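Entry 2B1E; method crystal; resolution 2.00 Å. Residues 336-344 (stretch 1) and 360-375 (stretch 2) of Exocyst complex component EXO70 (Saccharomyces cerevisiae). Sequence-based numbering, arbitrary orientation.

Stretch 1 (336-344) NITRENWLP
Stretch 2, residues 360-375: NWEDHNVLLSCFISDC

Stretch 1 (336-344) is an irregular segment that contacts stretch 2 through Ile-337, Arg-339, Trp-342 and Leu-343, with Arg-339 opening a 3-10 turn, 339-341; stretch 2 contributes mainly the helix that starts at His-364 and runs on past Cys-375. Together they bury 432 Å², both sides summed. Asn-341 N bonds to Thr-338 O (3.1 Å) and Leu-343 N to Arg-339 O (3.2 Å); Arg-339 and Trp-342 both point toward stretch 2. The register is set by CA of Arg-339 lying 7.2 Å from CA of Phe-371 and CA of Leu-343 lying 8.1 Å from CA of Asp-374, so stretch 1 runs past the helix with its later residues near the later turns.

Stretch 2 opens as loop. Trp-361 (phi/psi -83/22, chi1 t at -156°, chi2 -93°) starts sideways, but its indole end comes nearer and meets the aliphatic part of Arg-339 edge-on, Trp-361 CZ2 to Arg-339 CD 3.6 Å. Asp-363 (-61/150, chi1 p) occupies the N-cap position. His-364 (-65/-23) begins the helix, and from Asn-365 on the backbone is regular, phi near -65° and psi near -40°, with i to i+4 bonds such as Leu-368 N to His-364 O (2.9 Å) and Asp-374 N to Cys-370 O (2.6 Å).

Leu-367 (chi1 t, chi2 p) is the first helical residue to pack closely. Leu-367 CD1 lies 4.0 Å from Trp-342 CH2, and Leu-367 CD2 lies 4.2 Å from Ile-337 CG2. Leu-367 CD2 is also 3.5 Å from Ile-337 O, a carbonyl buried here without a polar partner. Ile-337 is extended (-163/82) with both chi angles t. One turn on, Cys-370 (chi1 t) points toward stretch 1; its small side chain brings Cys-370 SG to 3.3 Å from Arg-339 NE and Cys-370 CB to 4.4 Å from Trp-342 CZ2.

Phe-371 (chi1 t at 170°, chi2 69°) turns its ring edge to the face of Trp-342. The Phe-371 ring and the five-membered ring of Trp-342 have centroids 5.3 Å apart and planes at 74°, with Phe-371 CD1 3.8 Å from Trp-342 CD2. Phe-371 CB sits over the six-membered ring of Trp-342, 3.9 Å from its centroid, a CH-pi contact. Trp-342 achieves this with chi1 p (66°) and chi2 63°, laying its flat, buried indole along the helix.

Asp-374 (chi1 m at -80°, chi2 -4°) supplies the polar anchor. Asp-374 OD2 accepts a hydrogen bond from Trp-342 NE1 (2.9 Å, 156°) near the indole plane, satisfying a buried N-H. The same carboxylate forms a salt bridge with Arg-339, whose chi1-chi3 are all t and chi4 -100°: Arg-339 NH2 donates to Asp-374 OD1 (3.0 Å, 155°), whereas the bonds from Arg-339 NE to Asp-374 OD2 (2.6 Å, 124°) and to Asp-374 OD1 (3.2 Å, 143°) are weak. Two oxygens thus serve a charged and a neutral donor, while Leu-343 (chi1 m, chi2 t) adds an apolar neighbour, Leu-343 CD2 lying 3.7 Å from Asp-374 OD2.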

ATOM      1  N   ASN A 336      -9.742   4.045   5.592  1.00 55.78           N
ATOM      2  CA  ASN A 336     -10.717   4.843   4.858  1.00 57.21           C
ATOM      3  C   ASN A 336     -10.756   4.488   3.378  1.00 58.15           C
ATOM      4  O   ASN A 336     -10.361   5.273   2.512  1.00 59.33           O
ATOM      5  CB  ASN A 336     -10.440   6.337   5.037  1.00 57.96           C
ATOM      6  CG  ASN A 336     -10.935   6.861   6.374  1.00 58.64           C
ATOM      7  OD1 ASN A 336     -12.124   6.766   6.687  1.00 58.85           O
ATOM      8  ND2 ASN A 336     -10.026   7.416   7.170  1.00 58.50           N
ATOM      9  N   ILE A 337     -11.234   3.279   3.111  1.00 57.79           N
ATOM     10  CA  ILE A 337     -11.382   2.745   1.766  1.00 56.94           C
ATOM     11  C   ILE A 337     -12.332   1.570   1.920  1.00 56.21           C
ATOM     12  O   ILE A 337     -11.912   0.420   2.022  1.00 56.79           O
ATOM     13  CB  ILE A 337     -10.042   2.250   1.183  1.00 57.50           C
ATOM     14  CG1 ILE A 337     -10.296   1.444  -0.094  1.00 57.66           C
ATOM     15  CG2 ILE A 337      -9.303   1.420   2.205  1.00 57.87           C
ATOM     16  CD1 ILE A 337      -9.053   0.806  -0.683  1.00 57.88           C
ATOM     17  N   THR A 338     -13.621   1.879   1.956  1.00 55.02           N
ATOM     18  CA  THR A 338     -14.656   0.873   2.126  1.00 53.53           C
ATOM     19  C   THR A 338     -14.702  -0.173   1.014  1.00 52.09           C
ATOM     20  O   THR A 338     -14.005  -0.065   0.002  1.00 51.01           O
ATOM     21  CB  THR A 338     -16.037   1.537   2.233  1.00 54.18           C
ATOM     22  OG1 THR A 338     -16.262   2.356   1.078  1.00 54.69           O
ATOM     23  CG2 THR A 338     -16.112   2.399   3.486  1.00 54.01           C
ATOM     24  N   ARG A 339     -15.533  -1.188   1.227  1.00 50.02           N
ATOM     25  CA  ARG A 339     -15.710  -2.269   0.271  1.00 48.36           C
ATOM     26  C   ARG A 339     -16.365  -1.733  -1.000  1.00 47.89           C
ATOM     27  O   ARG A 339     -16.138  -2.248  -2.093  1.00 47.56           O
ATOM     28  CB  ARG A 339     -16.583  -3.359   0.895  1.00 47.90           C
ATOM     29  CG  ARG A 339     -16.851  -4.566   0.013  1.00 47.04           C
ATOM     30  CD  ARG A 339     -17.483  -5.680   0.838  1.00 47.10           C
ATOM     31  NE  ARG A 339     -17.694  -6.904   0.070  1.00 46.62           N
ATOM     32  CZ  ARG A 339     -18.859  -7.273  -0.452  1.00 46.82           C
ATOM     33  NH1 ARG A 339     -19.934  -6.513  -0.289  1.00 45.25           N
ATOM     34  NH2 ARG A 339     -18.950  -8.405  -1.137  1.00 45.89           N
ATOM     35  N   GLU A 340     -17.175  -0.691  -0.849  1.00 47.80           N
ATOM     36  CA  GLU A 340     -17.858  -0.096  -1.986  1.00 48.12           C
ATOM     37  C   GLU A 340     -16.919   0.748  -2.835  1.00 47.17           C
ATOM     38  O   GLU A 340     -17.306   1.251  -3.888  1.00 47.39           O
ATOM     39  CB  GLU A 340     -19.041   0.743  -1.504  1.00 49.39           C
ATOM     40  CG  GLU A 340     -20.061  -0.068  -0.720  1.00 51.41           C
ATOM     41  CD  GLU A 340     -21.264   0.747  -0.295  1.00 52.67           C
ATOM     42  OE1 GLU A 340     -21.070   1.786   0.370  1.00 53.37           O
ATOM     43  OE2 GLU A 340     -22.403   0.345  -0.622  1.00 53.41           O
ATOM     44  N   ASN A 341     -15.679   0.896  -2.378  1.00 46.12           N
ATOM     45  CA  ASN A 341     -14.684   1.670  -3.116  1.00 45.43           C
ATOM     46  C   ASN A 341     -14.026   0.828  -4.205  1.00 43.78           C
ATOM     47  O   ASN A 341     -13.431   1.366  -5.140  1.00 43.45           O
ATOM     48  CB  ASN A 341     -13.603   2.212  -2.169  1.00 45.91           C
ATOM     49  CG  ASN A 341     -14.062   3.429  -1.386  1.00 47.61           C
ATOM     50  OD1 ASN A 341     -13.301   3.994  -0.596  1.00 48.03           O
ATOM     51  ND2 ASN A 341     -15.306   3.844  -1.604  1.00 46.87           N
ATOM     52  N   TRP A 342     -14.129  -0.494  -4.085  1.00 42.18           N
ATOM     53  CA  TRP A 342     -13.534  -1.384  -5.075  1.00 40.75           C
ATOM     54  C   TRP A 342     -14.563  -2.235  -5.819  1.00 39.38           C
ATOM     55  O   TRP A 342     -14.242  -2.844  -6.839  1.00 38.43           O
ATOM     56  CB  TRP A 342     -12.474  -2.285  -4.420  1.00 41.16           C
ATOM     57  CG  TRP A 342     -12.995  -3.277  -3.411  1.00 41.47           C
ATOM     58  CD1 TRP A 342     -13.858  -4.306  -3.644  1.00 41.67           C
ATOM     59  CD2 TRP A 342     -12.640  -3.358  -2.022  1.00 42.04           C
ATOM     60  NE1 TRP A 342     -14.061  -5.026  -2.492  1.00 42.40           N
ATOM     61  CE2 TRP A 342     -13.326  -4.467  -1.480  1.00 42.20           C
ATOM     62  CE3 TRP A 342     -11.806  -2.602  -1.184  1.00 42.11           C
ATOM     63  CZ2 TRP A 342     -13.206  -4.842  -0.135  1.00 42.47           C
ATOM     64  CZ3 TRP A 342     -11.685  -2.975   0.156  1.00 42.26           C
ATOM     65  CH2 TRP A 342     -12.382  -4.087   0.666  1.00 43.39           C
ATOM     66  N   LEU A 343     -15.793  -2.280  -5.318  1.00 38.36           N
ATOM     67  CA  LEU A 343     -16.843  -3.055  -5.975  1.00 38.47           C
ATOM     68  C   LEU A 343     -17.539  -2.223  -7.045  1.00 39.47           C
ATOM     69  O   LEU A 343     -17.592  -0.996  -6.955  1.00 38.58           O
ATOM     70  CB  LEU A 343     -17.891  -3.528  -4.963  1.00 38.33           C
ATOM     71  CG  LEU A 343     -17.508  -4.588  -3.929  1.00 38.59           C
ATOM     72  CD1 LEU A 343     -18.721  -4.901  -3.068  1.00 38.77           C
ATOM     73  CD2 LEU A 343     -17.016  -5.844  -4.623  1.00 38.41           C
ATOM     74  N   PRO A 344     -18.088  -2.886  -8.077  1.00 39.77           N
ATOM     75  CA  PRO A 344     -18.785  -2.181  -9.156  1.00 41.16           C
ATOM     76  C   PRO A 344     -19.997  -1.413  -8.630  1.00 42.09           C
ATOM     77  O   PRO A 344     -20.618  -1.816  -7.647  1.00 41.38           O
ATOM     78  CB  PRO A 344     -19.164  -3.308 -10.112  1.00 40.75           C
ATOM     79  CG  PRO A 344     -19.350  -4.472  -9.194  1.00 40.68           C
ATOM     80  CD  PRO A 344     -18.166  -4.341  -8.272  1.00 39.62           C
ATOM     81  N   ASN A 360     -14.419  -6.922  13.296  1.00 69.32           N
ATOM     82  CA  ASN A 360     -14.727  -5.521  13.041  1.00 69.33           C
ATOM     83  C   ASN A 360     -14.525  -5.187  11.576  1.00 68.78           C
ATOM     84  O   ASN A 360     -13.496  -5.520  10.992  1.00 68.29           O
ATOM     85  CB  ASN A 360     -13.828  -4.612  13.879  1.00 70.29           C
ATOM     86  CG  ASN A 360     -13.986  -4.844  15.362  1.00 71.32           C
ATOM     87  OD1 ASN A 360     -15.068  -4.655  15.919  1.00 71.97           O
ATOM     88  ND2 ASN A 360     -12.906  -5.259  16.015  1.00 71.74           N
ATOM     89  N   TRP A 361     -15.509  -4.525  10.983  1.00 68.45           N
ATOM     90  CA  TRP A 361     -15.414  -4.139   9.585  1.00 67.91           C
ATOM     91  C   TRP A 361     -14.608  -2.845   9.538  1.00 67.25           C
ATOM     92  O   TRP A 361     -14.689  -2.073   8.582  1.00 67.04           O
ATOM     93  CB  TRP A 361     -16.814  -3.931   9.001  1.00 68.85           C
ATOM     94  CG  TRP A 361     -16.877  -4.083   7.506  1.00 69.75           C
ATOM     95  CD1 TRP A 361     -16.753  -3.095   6.570  1.00 70.07           C
ATOM     96  CD2 TRP A 361     -17.047  -5.306   6.779  1.00 69.99           C
ATOM     97  NE1 TRP A 361     -16.838  -3.629   5.304  1.00 69.95           N
ATOM     98  CE2 TRP A 361     -17.017  -4.984   5.404  1.00 70.01           C
ATOM     99  CE3 TRP A 361     -17.223  -6.645   7.157  1.00 69.98           C
ATOM    100  CZ2 TRP A 361     -17.156  -5.952   4.406  1.00 70.00           C
ATOM    101  CZ3 TRP A 361     -17.361  -7.607   6.163  1.00 69.64           C
ATOM    102  CH2 TRP A 361     -17.327  -7.255   4.804  1.00 69.66           C
ATOM    103  N   GLU A 362     -13.819  -2.626  10.586  1.00 66.61           N
ATOM    104  CA  GLU A 362     -12.999  -1.429  10.690  1.00 65.61           C
ATOM    105  C   GLU A 362     -11.509  -1.724  10.559  1.00 64.23           C
ATOM    106  O   GLU A 362     -10.814  -1.067   9.784  1.00 64.34           O
ATOM    107  CB  GLU A 362     -13.266  -0.723  12.023  1.00 66.89           C
ATOM    108  CG  GLU A 362     -12.605   0.645  12.149  1.00 68.52           C
ATOM    109  CD  GLU A 362     -13.170   1.665  11.173  1.00 69.51           C
ATOM    110  OE1 GLU A 362     -12.638   2.795  11.118  1.00 70.22           O
ATOM    111  OE2 GLU A 362     -14.147   1.343  10.465  1.00 70.41           O
ATOM    112  N   ASP A 363     -11.011  -2.706  11.308  1.00 62.52           N
ATOM    113  CA  ASP A 363      -9.589  -3.032  11.239  1.00 60.51           C
ATOM    114  C   ASP A 363      -9.193  -3.463   9.832  1.00 58.76           C
ATOM    115  O   ASP A 363      -9.998  -4.020   9.084  1.00 58.66           O
ATOM    116  CB  ASP A 363      -9.220  -4.110  12.263  1.00 61.30           C
ATOM    117  CG  ASP A 363      -9.950  -5.407  12.036  1.00 61.48           C
ATOM    118  OD1 ASP A 363     -11.197  -5.388  12.013  1.00 62.71           O
ATOM    119  OD2 ASP A 363      -9.274  -6.446  11.888  1.00 62.33           O
ATOM    120  N   HIS A 364      -7.939  -3.198   9.486  1.00 56.14           N
ATOM    121  CA  HIS A 364      -7.402  -3.491   8.165  1.00 53.42           C
ATOM    122  C   HIS A 364      -7.309  -4.957   7.753  1.00 50.82           C
ATOM    123  O   HIS A 364      -7.271  -5.259   6.562  1.00 50.01           O
ATOM    124  CB  HIS A 364      -6.025  -2.837   8.033  1.00 54.35           C
ATOM    125  CG  HIS A 364      -6.022  -1.373   8.345  1.00 54.80           C
ATOM    126  ND1 HIS A 364      -4.878  -0.605   8.302  1.00 55.08           N
ATOM    127  CD2 HIS A 364      -7.025  -0.535   8.699  1.00 54.94           C
ATOM    128  CE1 HIS A 364      -5.178   0.644   8.615  1.00 55.79           C
ATOM    129  NE2 HIS A 364      -6.473   0.713   8.861  1.00 55.64           N
ATOM    130  N   ASN A 365      -7.267  -5.864   8.724  1.00 48.14           N
ATOM    131  CA  ASN A 365      -7.166  -7.285   8.407  1.00 45.17           C
ATOM    132  C   ASN A 365      -8.475  -7.840   7.863  1.00 44.38           C
ATOM    133  O   ASN A 365      -8.479  -8.614   6.906  1.00 42.74           O
ATOM    134  CB  ASN A 365      -6.741  -8.074   9.642  1.00 44.38           C
ATOM    135  CG  ASN A 365      -5.470  -7.537  10.257  1.00 43.85           C
ATOM    136  OD1 ASN A 365      -5.495  -6.548  10.991  1.00 42.87           O
ATOM    137  ND2 ASN A 365      -4.346  -8.171   9.942  1.00 40.87           N
ATOM    138  N   VAL A 366      -9.584  -7.442   8.476  1.00 42.79           N
ATOM    139  CA  VAL A 366     -10.899  -7.890   8.042  1.00 41.53           C
ATOM    140  C   VAL A 366     -11.199  -7.277   6.679  1.00 40.10           C
ATOM    141  O   VAL A 366     -11.694  -7.947   5.774  1.00 38.69           O
ATOM    142  CB  VAL A 366     -11.994  -7.445   9.038  1.00 41.95           C
ATOM    143  CG1 VAL A 366     -13.367  -7.836   8.516  1.00 43.03           C
ATOM    144  CG2 VAL A 366     -11.742  -8.075  10.398  1.00 42.40           C
ATOM    145  N   LEU A 367     -10.881  -5.997   6.544  1.00 38.12           N
ATOM    146  CA  LEU A 367     -11.115  -5.272   5.309  1.00 37.44           C
ATOM    147  C   LEU A 367     -10.333  -5.880   4.147  1.00 36.58           C
ATOM    148  O   LEU A 367     -10.891  -6.136   3.079  1.00 36.76           O
ATOM    149  CB  LEU A 367     -10.726  -3.809   5.494  1.00 37.79           C
ATOM    150  CG  LEU A 367     -11.291  -2.829   4.476  1.00 39.06           C
ATOM    151  CD1 LEU A 367     -12.812  -2.924   4.461  1.00 39.39           C
ATOM    152  CD2 LEU A 367     -10.845  -1.424   4.839  1.00 39.94           C
ATOM    153  N   LEU A 368      -9.043  -6.115   4.367  1.00 34.34           N
ATOM    154  CA  LEU A 368      -8.181  -6.686   3.339  1.00 31.73           C
ATOM    155  C   LEU A 368      -8.592  -8.112   2.978  1.00 30.86           C
ATOM    156  O   LEU A 368      -8.476  -8.521   1.820  1.00 28.60           O
ATOM    157  CB  LEU A 368      -6.723  -6.672   3.801  1.00 29.30           C
ATOM    158  CG  LEU A 368      -5.685  -7.201   2.807  1.00 30.19           C
ATOM    159  CD1 LEU A 368      -5.730  -6.369   1.534  1.00 30.58           C
ATOM    160  CD2 LEU A 368      -4.299  -7.153   3.435  1.00 29.33           C
ATOM    161  N   SER A 369      -9.054  -8.874   3.967  1.00 29.62           N
ATOM    162  CA  SER A 369      -9.493 -10.243   3.710  1.00 29.72           C
ATOM    163  C   SER A 369     -10.714 -10.195   2.810  1.00 29.27           C
ATOM    164  O   SER A 369     -10.837 -10.987   1.878  1.00 27.27           O
ATOM    165  CB  SER A 369      -9.862 -10.968   5.009  1.00 29.26           C
ATOM    166  OG  SER A 369     -10.396 -12.256   4.723  1.00 26.28           O
ATOM    167  N   CYS A 370     -11.611  -9.256   3.098  1.00 29.67           N
ATOM    168  CA  CYS A 370     -12.828  -9.102   2.316  1.00 31.83           C
ATOM    169  C   CYS A 370     -12.462  -8.830   0.861  1.00 31.01           C
ATOM    170  O   CYS A 370     -13.043  -9.415  -0.055  1.00 30.52           O
ATOM    171  CB  CYS A 370     -13.681  -7.956   2.869  1.00 31.36           C
ATOM    172  SG  CYS A 370     -15.364  -7.888   2.189  1.00 37.91           S
ATOM    173  N   PHE A 371     -11.491  -7.945   0.653  1.00 29.82           N
ATOM    174  CA  PHE A 371     -11.040  -7.605  -0.693  1.00 27.50           C
ATOM    175  C   PHE A 371     -10.583  -8.836  -1.469  1.00 27.04           C
ATOM    176  O   PHE A 371     -10.948  -9.019  -2.626  1.00 26.79           O
ATOM    177  CB  PHE A 371      -9.878  -6.606  -0.640  1.00 26.05           C
ATOM    178  CG  PHE A 371      -9.213  -6.391  -1.970  1.00 24.56           C
ATOM    179  CD1 PHE A 371      -9.879  -5.730  -2.996  1.00 23.49           C
ATOM    180  CD2 PHE A 371      -7.941  -6.898  -2.213  1.00 24.18           C
ATOM    181  CE1 PHE A 371      -9.291  -5.580  -4.248  1.00 22.61           C
ATOM    182  CE2 PHE A 371      -7.342  -6.754  -3.466  1.00 24.49           C
ATOM    183  CZ  PHE A 371      -8.021  -6.093  -4.486  1.00 23.99           C
ATOM    184  N   ILE A 372      -9.764  -9.670  -0.837  1.00 25.61           N
ATOM    185  CA  ILE A 372      -9.271 -10.863  -1.506  1.00 25.34           C
ATOM    186  C   ILE A 372     -10.440 -11.787  -1.827  1.00 23.44           C
ATOM    187  O   ILE A 372     -10.537 -12.310  -2.935  1.00 20.97           O
ATOM    188  CB  ILE A 372      -8.253 -11.620  -0.631  1.00 25.50           C
ATOM    189  CG1 ILE A 372      -7.174 -10.650  -0.133  1.00 28.97           C
ATOM    190  CG2 ILE A 372      -7.628 -12.758  -1.421  1.00 25.39           C
ATOM    191  CD1 ILE A 372      -6.545  -9.804  -1.221  1.00 30.82           C
ATOM    192  N   SER A 373     -11.323 -11.972  -0.849  1.00 23.75           N
ATOM    193  CA  SER A 373     -12.494 -12.825  -1.013  1.00 22.66           C
ATOM    194  C   SER A 373     -13.405 -12.252  -2.097  1.00 22.08           C
ATOM    195  O   SER A 373     -13.987 -12.998  -2.883  1.00 20.97           O
ATOM    196  CB  SER A 373     -13.259 -12.945   0.313  1.00 23.42           C
ATOM    197  OG  SER A 373     -12.554 -13.750   1.253  1.00 20.36           O
ATOM    198  N   ASP A 374     -13.524 -10.929  -2.140  1.00 21.80           N
ATOM    199  CA  ASP A 374     -14.358 -10.283  -3.150  1.00 24.94           C
ATOM    200  C   ASP A 374     -13.773 -10.530  -4.539  1.00 23.70           C
ATOM    201  O   ASP A 374     -14.512 -10.741  -5.502  1.00 25.52           O
ATOM    202  CB  ASP A 374     -14.457  -8.777  -2.891  1.00 25.78           C
ATOM    203  CG  ASP A 374     -15.466  -8.438  -1.811  1.00 27.77           C
ATOM    204  OD1 ASP A 374     -16.145  -9.360  -1.313  1.00 27.67           O
ATOM    205  OD2 ASP A 374     -15.586  -7.243  -1.466  1.00 29.37           O
ATOM    206  N   CYS A 375     -12.445 -10.515  -4.630  1.00 21.80           N
ATOM    207  CA  CYS A 375     -11.756 -10.754  -5.894  1.00 22.84           C
ATOM    208  C   CYS A 375     -12.020 -12.165  -6.414  1.00 22.34           C
ATOM    209  O   CYS A 375     -12.284 -12.360  -7.605  1.00 20.99           O
ATOM    210  CB  CYS A 375     -10.244 -10.548  -5.727  1.00 23.70           C
ATOM    211  SG  CYS A 375      -9.695  -8.810  -5.736  1.00 27.35           S
TER